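Local coordinates for germination protein YpeB (Bacillus megaterium QM B1551, PDB 5BOI) that takes part in the germination of Bacillus spores and, through the PepSY repeats of this C-terminal portion, probably acts as an inhibitory protein, at residues P69-I83 and S140-K152. Sequence-based numbering, arbitrary orientation.
Sequences PLWVLEDRDIKKQNI and SLEDGSVIGFSAK
I147 lays its CG2 methyl against the guanidinium of R76, the two side chains crossing at about a right angle, with CG2 3.3 Å from R76 NH1. With I147 CG1 set between the backbone N and the carbonyl carbon (chi1 60°) and the chain extended beyond it, CD1 runs off at a wide angle to CG2 and meets I78 CG1 tip to tip, so one branched residue serves both a charged and an apolar neighbour. E74 grips the arginine from within its own segment: R76 NH2 pairs with E74 OE1 in a salt bridge modelled too short to be trusted, while water 1, in the guanidinium plane, links NH1 to S140 OG. An alanine in place of E74 would probably deprive R76 of its carboxylate mate and let the guanidinium swing away from I147. Along the strands, main-chain bonds carry the pairing; V72 and F149 form a hydrogen-bonded pair, V72 N lying 2.8 Å from F149 O. Their side chains share a face, V72 CB packing on F149 CB, and the phenylalanine ring, buried against F22 and F101, suits this greasy side. W71 projects to the other face, its CD1 3.6 Å from S150 CB, where a small serine fits beside the broad indole. Beyond the strands, L141 O accepts from both N82 N and I83 N, and the N82 amide adds a straight, in-plane bond from ND2 to a lone pair of E142 O (2.9 Å, 164° at the hydrogen). L141 CD2 also meets I83 CG1, both side chains packing on A88 of helix 85-98. This is an antiparallel strand pair, 69-74 beside 146-150, in which strands 57-63 and 134-140 flank the outer edges, joining two beta-hairpin units within the PepSY1-PepSY2 region of YpeB.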
loop_
_atom_site.group_PDB
_atom_site.type_symbol
_atom_site.label_atom_id
_atom_site.label_comp_id
_atom_site.label_asym_id
_atom_site.label_seq_id
_atom_site.Cartn_x
_atom_site.Cartn_y
_atom_site.Cartn_z
ATOM N N PRO A 69 -8.866 6.469 7.936
ATOM C CA PRO A 69 -7.448 6.419 8.299
ATOM C C PRO A 69 -6.633 6.725 7.066
ATOM O O PRO A 69 -6.637 5.945 6.116
ATOM C CB PRO A 69 -7.231 4.974 8.760
ATOM C CG PRO A 69 -8.596 4.387 8.919
ATOM C CD PRO A 69 -9.492 5.140 7.983
ATOM N N LEU A 70 -5.958 7.863 7.070
ATOM C CA LEU A 70 -5.228 8.301 5.893
ATOM C C LEU A 70 -3.738 7.963 5.954
ATOM O O LEU A 70 -3.174 7.437 4.996
ATOM C CB LEU A 70 -5.412 9.803 5.726
ATOM C CG LEU A 70 -4.940 10.410 4.413
ATOM C CD1 LEU A 70 -5.765 9.867 3.245
ATOM C CD2 LEU A 70 -5.034 11.919 4.512
ATOM N N TRP A 71 -3.103 8.278 7.082
ATOM C CA TRP A 71 -1.649 8.167 7.221
ATOM C C TRP A 71 -1.277 7.970 8.690
ATOM O O TRP A 71 -1.924 8.530 9.574
ATOM C CB TRP A 71 -0.969 9.415 6.640
ATOM C CG TRP A 71 0.539 9.370 6.615
ATOM C CD1 TRP A 71 1.335 8.838 5.636
ATOM C CD2 TRP A 71 1.429 9.902 7.606
ATOM N NE1 TRP A 71 2.665 8.995 5.965
ATOM C CE2 TRP A 71 2.749 9.647 7.169
ATOM C CE3 TRP A 71 1.239 10.563 8.825
ATOM C CZ2 TRP A 71 3.869 10.028 7.908
ATOM C CZ3 TRP A 71 2.359 10.943 9.557
ATOM C CH2 TRP A 71 3.652 10.675 9.092
ATOM N N VAL A 72 -0.265 7.143 8.940
ATOM C CA VAL A 72 0.221 6.857 10.297
ATOM C C VAL A 72 1.732 6.738 10.323
ATOM O O VAL A 72 2.352 6.188 9.407
ATOM C CB VAL A 72 -0.370 5.534 10.881
ATOM C CG1 VAL A 72 0.337 5.145 12.197
ATOM C CG2 VAL A 72 -1.863 5.644 11.099
ATOM N N LEU A 73 2.346 7.261 11.373
ATOM C CA LEU A 73 3.743 6.945 11.611
ATOM C C LEU A 73 4.025 6.896 13.101
ATOM O O LEU A 73 3.778 7.870 13.810
ATOM C CB LEU A 73 4.660 7.961 10.939
ATOM C CG LEU A 73 6.130 7.585 11.132
ATOM C CD1 LEU A 73 6.361 6.162 10.640
ATOM C CD2 LEU A 73 7.050 8.566 10.421
ATOM N N GLU A 74 4.497 5.739 13.563
ATOM C CA GLU A 74 4.993 5.586 14.923
ATOM C C GLU A 74 6.490 5.778 14.849
ATOM O O GLU A 74 7.186 4.937 14.282
ATOM C CB GLU A 74 4.661 4.209 15.508
ATOM C CG GLU A 74 3.180 3.843 15.494
ATOM C CD GLU A 74 2.886 2.568 16.278
ATOM O OE1 GLU A 74 3.770 2.115 17.045
ATOM O OE2 GLU A 74 1.770 2.018 16.123
ATOM N N ASP A 75 6.981 6.880 15.406
ATOM C CA ASP A 75 8.393 7.237 15.280
ATOM C C ASP A 75 9.247 6.470 16.283
ATOM O O ASP A 75 9.608 6.987 17.344
ATOM C CB ASP A 75 8.583 8.740 15.454
ATOM C CG ASP A 75 9.986 9.191 15.110
ATOM O OD1 ASP A 75 10.639 8.531 14.274
ATOM O OD2 ASP A 75 10.432 10.203 15.681
ATOM N N ARG A 76 9.576 5.236 15.918
ATOM C CA ARG A 76 10.167 4.273 16.835
ATOM C C ARG A 76 11.189 3.400 16.113
ATOM O O ARG A 76 10.906 2.858 15.046
ATOM C CB ARG A 76 9.067 3.406 17.457
ATOM C CG ARG A 76 9.522 2.528 18.605
ATOM C CD ARG A 76 8.336 1.863 19.306
ATOM N NE ARG A 76 7.889 0.630 18.656
ATOM C CZ ARG A 76 6.784 0.519 17.924
ATOM N NH1 ARG A 76 6.462 -0.651 17.387
ATOM N NH2 ARG A 76 5.996 1.570 17.735
ATOM N N ASP A 77 12.376 3.263 16.696
ATOM C CA ASP A 77 13.409 2.406 16.125
ATOM C C ASP A 77 13.324 0.989 16.702
ATOM O O ASP A 77 13.230 0.814 17.923
ATOM C CB ASP A 77 14.793 3.004 16.377
ATOM C CG ASP A 77 15.888 2.256 15.652
ATOM O OD1 ASP A 77 15.927 2.307 14.402
ATOM O OD2 ASP A 77 16.702 1.607 16.332
ATOM N N ILE A 78 13.381 -0.013 15.827
ATOM C CA ILE A 78 13.151 -1.418 16.206
ATOM C C ILE A 78 14.469 -2.150 16.520
ATOM O O ILE A 78 15.350 -2.254 15.663
ATOM C CB ILE A 78 12.387 -2.165 15.089
ATOM C CG1 ILE A 78 11.120 -1.391 14.684
ATOM C CG2 ILE A 78 12.089 -3.596 15.494
ATOM C CD1 ILE A 78 10.152 -1.108 15.861
ATOM N N LYS A 79 14.609 -2.660 17.751
ATOM C CA LYS A 79 15.905 -3.143 18.211
ATOM C C LYS A 79 16.217 -4.578 17.845
ATOM O O LYS A 79 17.375 -4.954 17.805
ATOM C CB LYS A 79 16.010 -2.965 19.735
ATOM C CG LYS A 79 15.669 -1.545 20.191
ATOM C CD LYS A 79 16.623 -0.518 19.569
ATOM C CE LYS A 79 16.108 0.893 19.807
ATOM N NZ LYS A 79 16.820 1.912 18.975
ATOM N N LYS A 80 15.194 -5.387 17.575
ATOM C CA LYS A 80 15.386 -6.830 17.439
ATOM C C LYS A 80 14.441 -7.419 16.407
ATOM O O LYS A 80 13.267 -7.072 16.395
ATOM C CB LYS A 80 15.108 -7.523 18.786
ATOM C CG LYS A 80 14.960 -9.036 18.737
ATOM C CD LYS A 80 16.274 -9.729 18.381
ATOM C CE LYS A 80 16.114 -11.241 18.431
ATOM N NZ LYS A 80 17.401 -11.908 18.081
ATOM N N GLN A 81 14.936 -8.309 15.561
ATOM C CA GLN A 81 14.058 -9.079 14.684
ATOM C C GLN A 81 13.707 -10.424 15.291
ATOM O O GLN A 81 14.571 -11.285 15.442
ATOM C CB GLN A 81 14.706 -9.293 13.310
ATOM C CG GLN A 81 13.819 -10.122 12.364
ATOM C CD GLN A 81 14.484 -10.379 11.002
ATOM O OE1 GLN A 81 15.620 -9.959 10.749
ATOM N NE2 GLN A 81 13.794 -11.097 10.147
ATOM N N ASN A 82 12.428 -10.599 15.629
ATOM C CA ASN A 82 11.905 -11.848 16.155
ATOM C C ASN A 82 11.103 -12.665 15.139
ATOM O O ASN A 82 10.925 -13.876 15.312
ATOM C CB ASN A 82 11.015 -11.564 17.352
ATOM C CG ASN A 82 11.816 -11.134 18.570
ATOM O OD1 ASN A 82 12.883 -11.680 18.842
ATOM N ND2 ASN A 82 11.288 -10.184 19.319
ATOM N N ILE A 83 10.580 -12.004 14.115
ATOM C CA ILE A 83 9.758 -12.717 13.139
ATOM C C ILE A 83 10.321 -12.567 11.736
ATOM O O ILE A 83 11.036 -11.610 11.445
ATOM C CB ILE A 83 8.302 -12.228 13.144
ATOM C CG1 ILE A 83 8.227 -10.789 12.633
ATOM C CG2 ILE A 83 7.688 -12.389 14.525
ATOM C CD1 ILE A 83 6.821 -10.310 12.348
ATOM N N SER A 140 6.784 -3.631 12.457
ATOM C CA SER A 140 7.898 -3.968 13.337
ATOM C C SER A 140 8.216 -5.445 13.202
ATOM O O SER A 140 7.336 -6.275 13.367
ATOM C CB SER A 140 7.558 -3.667 14.793
ATOM O OG SER A 140 8.525 -4.303 15.639
ATOM N N LEU A 141 9.465 -5.793 12.946
ATOM C CA LEU A 141 9.836 -7.208 12.984
ATOM C C LEU A 141 10.110 -7.732 14.402
ATOM O O LEU A 141 10.457 -8.906 14.559
ATOM C CB LEU A 141 11.044 -7.467 12.087
ATOM C CG LEU A 141 10.807 -7.152 10.595
ATOM C CD1 LEU A 141 12.038 -7.505 9.797
ATOM C CD2 LEU A 141 9.576 -7.866 10.035
ATOM N N GLU A 142 9.951 -6.887 15.424
ATOM C CA GLU A 142 10.122 -7.337 16.820
ATOM C C GLU A 142 8.856 -8.011 17.317
ATOM O O GLU A 142 8.914 -9.008 18.067
ATOM C CB GLU A 142 10.489 -6.161 17.750
ATOM C CG GLU A 142 10.881 -6.549 19.170
ATOM C CD GLU A 142 11.599 -5.414 19.910
ATOM O OE1 GLU A 142 11.186 -5.067 21.035
ATOM O OE2 GLU A 142 12.578 -4.861 19.359
ATOM N N ASP A 143 7.708 -7.469 16.909
ATOM C CA ASP A 143 6.423 -7.960 17.416
ATOM C C ASP A 143 5.307 -8.019 16.381
ATOM O O ASP A 143 4.188 -8.419 16.713
ATOM C CB ASP A 143 5.945 -7.104 18.596
ATOM C CG ASP A 143 5.870 -5.613 18.273
ATOM O OD1 ASP A 143 5.856 -5.219 17.084
ATOM O OD2 ASP A 143 5.829 -4.819 19.238
ATOM N N GLY A 144 5.588 -7.625 15.139
ATOM C CA GLY A 144 4.579 -7.718 14.104
ATOM C C GLY A 144 3.590 -6.570 14.120
ATOM O O GLY A 144 2.618 -6.573 13.360
ATOM N N SER A 145 3.841 -5.572 14.959
ATOM C CA SER A 145 2.949 -4.416 15.043
ATOM C C SER A 145 3.129 -3.480 13.858
ATOM O O SER A 145 4.214 -3.403 13.265
ATOM C CB SER A 145 3.175 -3.629 16.345
ATOM O OG SER A 145 4.532 -3.226 16.490
ATOM N N VAL A 146 2.055 -2.764 13.532
ATOM C CA VAL A 146 2.079 -1.721 12.516
ATOM C C VAL A 146 2.820 -0.501 13.065
ATOM O O VAL A 146 2.550 -0.062 14.180
ATOM C CB VAL A 146 0.648 -1.326 12.082
ATOM C CG1 VAL A 146 0.684 -0.216 11.040
ATOM C CG2 VAL A 146 -0.086 -2.538 11.511
ATOM N N ILE A 147 3.774 0.023 12.305
ATOM C CA ILE A 147 4.451 1.253 12.709
ATOM C C ILE A 147 4.379 2.360 11.662
ATOM O O ILE A 147 4.772 3.496 11.918
ATOM C CB ILE A 147 5.915 0.979 13.053
ATOM C CG1 ILE A 147 6.668 0.417 11.856
ATOM C CG2 ILE A 147 5.998 0.015 14.231
ATOM C CD1 ILE A 147 8.055 -0.125 12.240
ATOM N N GLY A 148 3.892 2.027 10.472
ATOM C CA GLY A 148 3.686 3.032 9.454
ATOM C C GLY A 148 2.564 2.572 8.542
ATOM O O GLY A 148 2.374 1.363 8.363
ATOM N N PHE A 149 1.811 3.530 8.005
ATOM C CA PHE A 149 0.658 3.252 7.134
ATOM C C PHE A 149 0.366 4.463 6.256
ATOM O O PHE A 149 0.407 5.599 6.722
ATOM C CB PHE A 149 -0.571 2.878 7.982
ATOM C CG PHE A 149 -1.849 2.703 7.194
ATOM C CD1 PHE A 149 -2.151 1.488 6.594
ATOM C CD2 PHE A 149 -2.772 3.740 7.097
ATOM C CE1 PHE A 149 -3.331 1.315 5.882
ATOM C CE2 PHE A 149 -3.957 3.571 6.384
ATOM C CZ PHE A 149 -4.235 2.356 5.782
ATOM N N SER A 150 0.078 4.234 4.976
ATOM C CA SER A 150 -0.363 5.326 4.139
ATOM C C SER A 150 -1.355 4.826 3.112
ATOM O O SER A 150 -1.013 3.986 2.288
ATOM C CB SER A 150 0.803 5.987 3.428
ATOM O OG SER A 150 0.310 6.900 2.457
ATOM N N ALA A 151 -2.578 5.331 3.175
ATOM C CA ALA A 151 -3.567 4.986 2.155
ATOM C C ALA A 151 -3.875 6.192 1.280
ATOM O O ALA A 151 -4.962 6.286 0.700
ATOM C CB ALA A 151 -4.841 4.459 2.800
ATOM N N LYS A 152 -2.927 7.114 1.183
ATOM C CA LYS A 152 -3.179 8.358 0.468
ATOM C C LYS A 152 -3.446 8.091 -1.016
ATOM O O LYS A 152 -4.412 8.612 -1.577
ATOM C CB LYS A 152 -2.005 9.324 0.649
ATOM C CG LYS A 152 -1.913 9.898 2.065
ATOM C CD LYS A 152 -0.682 10.781 2.256
ATOM C CE LYS A 152 -0.929 12.190 1.760
ATOM N NZ LYS A 152 0.020 13.172 2.359
HETATM O O HOH W 1 8.326 -3.252 18.074
#